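Local coordinates for AclR protein (Streptomyces galilaeus, PDB 2GEY) that is a putative hydroxylase of the SnoaL-like family, probably acting in the biosynthesis of aromatic polyketide antibiotics, at residues A[3-14]-A[68-77]. Sequence-based numbering, arbitrary orientation. Where two conformers were deposited one is given.
Sequences MAERKALCLEMV and IMAEEDRVAL
Lys7, Ala70 and Val75 meet where the N-terminal helix of this SnoaL-like alpha+beta barrel lies over a beta hairpin, its axis at 45° to strand 74-77. Along Lys7, CB rests against Ile68 CD1, and Lys7 CG sits 3.8 Å from Ala70 CB while still touching that same isoleucine methyl. Lys7 CD is about equally far from Ala70 CB and Ile68 CG1. NZ ends beside a water that it donates to and that in turn donates to Ile68 O. The same NZ makes a salt bridge with Glu71 of the second subunit, so the aliphatic stem serves this packing and the charge serves the dimer.

One turn on, Cys10 turns SG beside its own backbone N and onto Val75 CB, 3.7 Å away, while its CB meets Leu77 CD1. Phe109 and Leu107 of strand 98-110, next in the sheet, also touch this cysteine. At the far end Val14 CG2 and Leu77 CD2 come tip to tip at 3.8 Å, and Leu11 CD2 reaches Ile68 CD1 in the same manner.

The start of the helix lies by the type II' turn from Glu71 to Arg74. Met3 packs CB on Ala70 CB, and its SD comes within 3.4 Å of Ala70 O. Arg6 lays its CB on Val75 CG2, then bends at chi3 (-78°) to bring the guanidinium obliquely to the turn. Arg6 NH2 gives Glu72 O a weak hydrogen bond of 2.9 Å, the N-H...O angle being only 127°. A water at the guanidinium edge, in its plane, accepts from Arg6 NE at 2.9 Å and donates to both Glu72 O and Arg74 O.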
ATOM      1  N   MET A   3      10.868  -3.063  21.859  1.00 25.34           N
ATOM      2  CA  MET A   3       9.871  -3.129  20.798  1.00 25.35           C
ATOM      3  C   MET A   3       8.459  -2.946  21.357  1.00 24.81           C
ATOM      4  O   MET A   3       7.659  -2.227  20.786  1.00 24.58           O
ATOM      5  CB  MET A   3       9.971  -4.466  20.059  1.00 25.05           C
ATOM      6  CG  MET A   3      11.217  -4.601  19.198  1.00 25.03           C
ATOM      7  SD  MET A   3      11.345  -6.196  18.373  1.00 26.97           S
ATOM      8  CE  MET A   3      11.951  -7.216  19.715  1.00 28.03           C
ATOM      9  N   ALA A   4       8.175  -3.593  22.485  1.00 24.85           N
ATOM     10  CA  ALA A   4       6.864  -3.498  23.126  1.00 24.80           C
ATOM     11  C   ALA A   4       6.526  -2.055  23.497  1.00 24.79           C
ATOM     12  O   ALA A   4       5.406  -1.597  23.273  1.00 23.92           O
ATOM     13  CB  ALA A   4       6.826  -4.375  24.354  1.00 24.99           C
ATOM     14  N   GLU A   5       7.502  -1.336  24.050  1.00 24.45           N
ATOM     15  CA  GLU A   5       7.298   0.054  24.455  1.00 25.10           C
ATOM     16  C   GLU A   5       7.099   0.968  23.255  1.00 24.71           C
ATOM     17  O   GLU A   5       6.261   1.876  23.288  1.00 24.50           O
ATOM     18  CB  GLU A   5       8.474   0.535  25.303  1.00 25.33           C
ATOM     19  CG  GLU A   5       8.453  -0.105  26.684  1.00 27.00           C
ATOM     20  CD  GLU A   5       9.805  -0.177  27.362  1.00 28.19           C
ATOM     21  OE1 GLU A   5      10.836   0.251  26.779  1.00 31.15           O
ATOM     22  OE2 GLU A   5       9.810  -0.661  28.511  1.00 30.53           O
ATOM     23  N   ARG A   6       7.865   0.735  22.192  1.00 24.61           N
ATOM     24  CA  ARG A   6       7.730   1.547  20.985  1.00 24.65           C
ATOM     25  C   ARG A   6       6.378   1.299  20.303  1.00 24.54           C
ATOM     26  O   ARG A   6       5.753   2.245  19.821  1.00 24.63           O
ATOM     27  CB  ARG A   6       8.906   1.337  20.037  1.00 24.48           C
ATOM     28  CG  ARG A   6      10.204   1.910  20.605  1.00 24.31           C
ATOM     29  CD  ARG A   6      11.364   1.780  19.651  1.00 25.46           C
ATOM     30  NE  ARG A   6      11.926   0.432  19.616  1.00 25.06           N
ATOM     31  CZ  ARG A   6      12.804  -0.053  20.497  1.00 26.31           C
ATOM     32  NH1 ARG A   6      13.235   0.674  21.513  1.00 26.08           N
ATOM     33  NH2 ARG A   6      13.255  -1.295  20.361  1.00 26.83           N
ATOM     34  N   LYS A   7       5.918   0.050  20.283  1.00 24.75           N
ATOM     35  CA  LYS A   7       4.549  -0.244  19.814  1.00 24.97           C
ATOM     36  C   LYS A   7       3.514   0.530  20.628  1.00 24.88           C
ATOM     37  O   LYS A   7       2.618   1.171  20.067  1.00 24.53           O
ATOM     38  CB  LYS A   7       4.255  -1.740  19.847  1.00 25.18           C
ATOM     39  CG  LYS A   7       5.009  -2.492  18.761  1.00 25.92           C
ATOM     40  CD  LYS A   7       4.531  -3.934  18.587  1.00 27.53           C
ATOM     41  CE  LYS A   7       4.947  -4.840  19.729  1.00 30.51           C
ATOM     42  NZ  LYS A   7       4.741  -6.290  19.356  1.00 30.62           N
ATOM     43  N   ALA A   8       3.654   0.502  21.949  1.00 24.72           N
ATOM     44  CA  ALA A   8       2.729   1.227  22.826  1.00 24.88           C
ATOM     45  C   ALA A   8       2.722   2.717  22.515  1.00 25.01           C
ATOM     46  O   ALA A   8       1.658   3.340  22.465  1.00 25.36           O
ATOM     47  CB  ALA A   8       3.075   0.982  24.292  1.00 25.00           C
ATOM     48  N   LEU A   9       3.898   3.307  22.292  1.00 24.76           N
ATOM     49  CA  LEU A   9       3.958   4.736  21.958  1.00 24.84           C
ATOM     50  C   LEU A   9       3.261   5.012  20.625  1.00 24.49           C
ATOM     51  O   LEU A   9       2.508   5.976  20.492  1.00 24.30           O
ATOM     52  CB  LEU A   9       5.401   5.234  21.923  1.00 24.82           C
ATOM     53  CG  LEU A   9       6.058   5.339  23.307  1.00 25.78           C
ATOM     54  CD1 LEU A   9       7.564   5.473  23.179  1.00 27.84           C
ATOM     55  CD2 LEU A   9       5.453   6.503  24.105  1.00 25.82           C
ATOM     56  N   CYS A  10       3.477   4.147  19.641  1.00 24.72           N
ATOM     57  CA  CYS A  10       2.784   4.294  18.348  1.00 25.06           C
ATOM     58  C   CYS A  10       1.264   4.211  18.503  1.00 25.18           C
ATOM     59  O   CYS A  10       0.517   4.945  17.856  1.00 25.11           O
ATOM     60  CB  CYS A  10       3.275   3.241  17.354  1.00 24.83           C
ATOM     61  SG  CYS A  10       4.975   3.535  16.833  1.00 27.30           S
ATOM     62  N   LEU A  11       0.802   3.335  19.373  1.00 25.16           N
ATOM     63  CA  LEU A  11      -0.634   3.218  19.600  1.00 25.24           C
ATOM     64  C   LEU A  11      -1.191   4.426  20.349  1.00 25.51           C
ATOM     65  O   LEU A  11      -2.368   4.753  20.215  1.00 25.14           O
ATOM     66  CB  LEU A  11      -0.953   1.902  20.301  1.00 25.07           C
ATOM     67  CG  LEU A  11      -0.654   0.659  19.449  1.00 25.50           C
ATOM     68  CD1 LEU A  11      -0.926  -0.590  20.241  1.00 27.88           C
ATOM     69  CD2 LEU A  11      -1.489   0.646  18.164  1.00 26.80           C
ATOM     70  N   GLU A  12      -0.338   5.123  21.094  1.00 26.03           N
ATOM     71  CA  GLU A  12      -0.742   6.396  21.695  1.00 26.14           C
ATOM     72  C   GLU A  12      -0.918   7.482  20.649  1.00 25.87           C
ATOM     73  O   GLU A  12      -1.808   8.336  20.768  1.00 26.14           O
ATOM     74  CB  GLU A  12       0.241   6.830  22.790  1.00 27.15           C
ATOM     75  CG  GLU A  12       0.149   5.971  24.044  1.00 29.50           C
ATOM     76  CD  GLU A  12      -1.266   5.825  24.541  1.00 36.70           C
ATOM     77  OE1 GLU A  12      -1.805   6.802  25.110  1.00 41.40           O
ATOM     78  OE2 GLU A  12      -1.856   4.735  24.339  1.00 41.96           O
ATOM     79  N   MET A  13      -0.068   7.458  19.630  1.00 25.56           N
ATOM     80  CA  MET A  13      -0.212   8.345  18.492  1.00 25.89           C
ATOM     81  C   MET A  13      -1.505   8.042  17.717  1.00 24.81           C
ATOM     82  O   MET A  13      -2.229   8.957  17.349  1.00 24.33           O
ATOM     83  CB  MET A  13       1.029   8.258  17.604  1.00 25.82           C
ATOM     84  CG  MET A  13       2.275   8.735  18.311  1.00 27.64           C
ATOM     85  SD  MET A  13       3.771   8.457  17.340  1.00 31.40           S
ATOM     86  CE  MET A  13       3.789   9.918  16.337  1.00 33.06           C
ATOM     87  N   VAL A  14      -1.813   6.764  17.520  1.00 24.80           N
ATOM     88  CA  VAL A  14      -3.111   6.365  16.942  1.00 24.70           C
ATOM     89  C   VAL A  14      -4.270   6.890  17.808  1.00 24.13           C
ATOM     90  O   VAL A  14      -5.242   7.466  17.298  1.00 23.96           O
ATOM     91  CB  VAL A  14      -3.209   4.823  16.769  1.00 25.10           C
ATOM     92  CG1 VAL A  14      -4.604   4.404  16.337  1.00 25.87           C
ATOM     93  CG2 VAL A  14      -2.183   4.316  15.752  1.00 25.84           C
ATOM     94  N   ILE A  68       0.302  -4.479  13.546  1.00 26.30           N
ATOM     95  CA  ILE A  68       1.423  -3.713  14.074  1.00 26.65           C
ATOM     96  C   ILE A  68       2.621  -4.662  14.189  1.00 27.37           C
ATOM     97  O   ILE A  68       2.464  -5.840  14.519  1.00 27.94           O
ATOM     98  CB  ILE A  68       1.063  -2.984  15.404  1.00 26.62           C
ATOM     99  CG1 ILE A  68       2.231  -2.128  15.876  1.00 26.40           C
ATOM    100  CG2 ILE A  68       0.614  -3.960  16.506  1.00 28.04           C
ATOM    101  CD1 ILE A  68       1.831  -1.087  16.911  1.00 27.48           C
ATOM    102  N   MET A  69       3.798  -4.160  13.838  1.00 26.96           N
ATOM    103  CA  MET A  69       4.998  -4.965  13.816  1.00 27.42           C
ATOM    104  C   MET A  69       6.137  -4.096  14.291  1.00 26.36           C
ATOM    105  O   MET A  69       6.129  -2.898  14.048  1.00 25.56           O
ATOM    106  CB  MET A  69       5.258  -5.431  12.386  1.00 27.52           C
ATOM    107  CG  MET A  69       6.401  -6.382  12.222  1.00 29.29           C
ATOM    108  SD  MET A  69       6.604  -6.868  10.491  1.00 33.54           S
ATOM    109  CE  MET A  69       4.932  -7.401  10.110  1.00 32.42           C
ATOM    110  N   ALA A  70       7.100  -4.700  14.981  1.00 25.71           N
ATOM    111  CA  ALA A  70       8.274  -3.981  15.455  1.00 25.69           C
ATOM    112  C   ALA A  70       9.523  -4.836  15.307  1.00 25.62           C
ATOM    113  O   ALA A  70       9.484  -6.052  15.528  1.00 24.96           O
ATOM    114  CB  ALA A  70       8.093  -3.570  16.891  1.00 25.78           C
ATOM    115  N   GLU A  71      10.619  -4.187  14.924  1.00 25.37           N
ATOM    116  CA  GLU A  71      11.931  -4.822  14.855  1.00 25.85           C
ATOM    117  C   GLU A  71      12.974  -3.731  15.021  1.00 25.61           C
ATOM    118  O   GLU A  71      12.816  -2.627  14.490  1.00 24.74           O
ATOM    119  CB  GLU A  71      12.134  -5.556  13.526  1.00 25.92           C
ATOM    120  CG  GLU A  71      13.333  -6.522  13.528  1.00 26.63           C
ATOM    121  CD  GLU A  71      13.517  -7.289  12.214  1.00 27.97           C
ATOM    122  OE1 GLU A  71      12.962  -6.874  11.193  1.00 28.16           O
ATOM    123  OE2 GLU A  71      14.227  -8.326  12.208  1.00 32.87           O
ATOM    124  N   GLU A  72      14.034  -4.049  15.758  1.00 25.95           N
ATOM    125  CA  GLU A  72      15.070  -3.066  16.038  0.50 26.21           C
ATOM    126  C   GLU A  72      14.424  -1.788  16.608  1.00 26.10           C
ATOM    127  O   GLU A  72      13.642  -1.849  17.549  1.00 26.10           O
ATOM    128  CB  GLU A  72      15.865  -2.769  14.759  0.50 26.37           C
ATOM    129  CG  GLU A  72      16.400  -3.992  14.039  0.50 27.32           C
ATOM    130  CD  GLU A  72      17.156  -3.613  12.793  0.50 27.78           C
ATOM    131  OE1 GLU A  72      16.507  -3.280  11.778  0.50 30.80           O
ATOM    132  OE2 GLU A  72      18.398  -3.608  12.842  0.50 31.28           O
ATOM    133  N   ASP A  73      14.725  -0.634  16.003  1.00 25.49           N
ATOM    134  CA  ASP A  73      14.197   0.660  16.473  1.00 25.65           C
ATOM    135  C   ASP A  73      12.978   1.145  15.674  1.00 25.29           C
ATOM    136  O   ASP A  73      12.568   2.311  15.804  1.00 25.47           O
ATOM    137  CB  ASP A  73      15.309   1.726  16.466  1.00 25.79           C
ATOM    138  CG  ASP A  73      16.045   1.833  15.125  1.00 26.54           C
ATOM    139  OD1 ASP A  73      15.707   1.114  14.155  1.00 25.63           O
ATOM    140  OD2 ASP A  73      17.005   2.643  15.050  1.00 28.39           O
ATOM    141  N   ARG A  74      12.385   0.249  14.884  1.00 24.73           N
ATOM    142  CA  ARG A  74      11.282   0.599  14.012  1.00 24.94           C
ATOM    143  C   ARG A  74       9.964  -0.070  14.403  1.00 24.14           C
ATOM    144  O   ARG A  74       9.945  -1.147  15.005  1.00 23.29           O
ATOM    145  CB  ARG A  74      11.629   0.226  12.574  1.00 24.93           C
ATOM    146  CG  ARG A  74      12.730   1.076  11.974  1.00 26.29           C
ATOM    147  CD  ARG A  74      13.033   0.678  10.537  1.00 28.21           C
ATOM    148  NE  ARG A  74      13.718  -0.611  10.469  1.00 31.55           N
ATOM    149  CZ  ARG A  74      13.331  -1.678   9.758  1.00 32.83           C
ATOM    150  NH1 ARG A  74      12.245  -1.668   9.000  1.00 33.31           N
ATOM    151  NH2 ARG A  74      14.063  -2.778   9.807  1.00 33.21           N
ATOM    152  N   VAL A  75       8.870   0.585  14.025  1.00 23.94           N
ATOM    153  CA  VAL A  75       7.523   0.046  14.165  1.00 23.90           C
ATOM    154  C   VAL A  75       6.776   0.349  12.864  1.00 24.00           C
ATOM    155  O   VAL A  75       6.962   1.428  12.289  1.00 23.84           O
ATOM    156  CB  VAL A  75       6.769   0.683  15.350  1.00 23.98           C
ATOM    157  CG1 VAL A  75       5.374   0.050  15.507  1.00 24.07           C
ATOM    158  CG2 VAL A  75       7.572   0.553  16.642  1.00 24.57           C
ATOM    159  N   ALA A  76       5.954  -0.594  12.406  1.00 23.81           N
ATOM    160  CA  ALA A  76       5.095  -0.392  11.232  1.00 23.84           C
ATOM    161  C   ALA A  76       3.653  -0.762  11.577  1.00 23.95           C
ATOM    162  O   ALA A  76       3.403  -1.791  12.224  1.00 24.52           O
ATOM    163  CB  ALA A  76       5.581  -1.226  10.058  1.00 24.16           C
ATOM    164  N   LEU A  77       2.719   0.073  11.137  1.00 23.83           N
ATOM    165  CA  LEU A  77       1.302  -0.117  11.407  1.00 24.73           C
ATOM    166  C   LEU A  77       0.569  -0.113  10.087  1.00 24.32           C
ATOM    167  O   LEU A  77       0.742   0.815   9.292  1.00 25.05           O
ATOM    168  CB  LEU A  77       0.741   1.010  12.266  1.00 24.96           C
ATOM    169  CG  LEU A  77       1.383   1.144  13.651  1.00 26.58           C
ATOM    170  CD1 LEU A  77       2.593   2.056  13.575  1.00 28.80           C
ATOM    171  CD2 LEU A  77       0.383   1.689  14.631  1.00 27.10           C
TER
HETATM  172  O   HOH W   1      10.949  -1.373  17.620  1.00 18.24           O
HETATM  173  O   HOH W   2       3.202  -7.359  16.868  1.00 49.05           O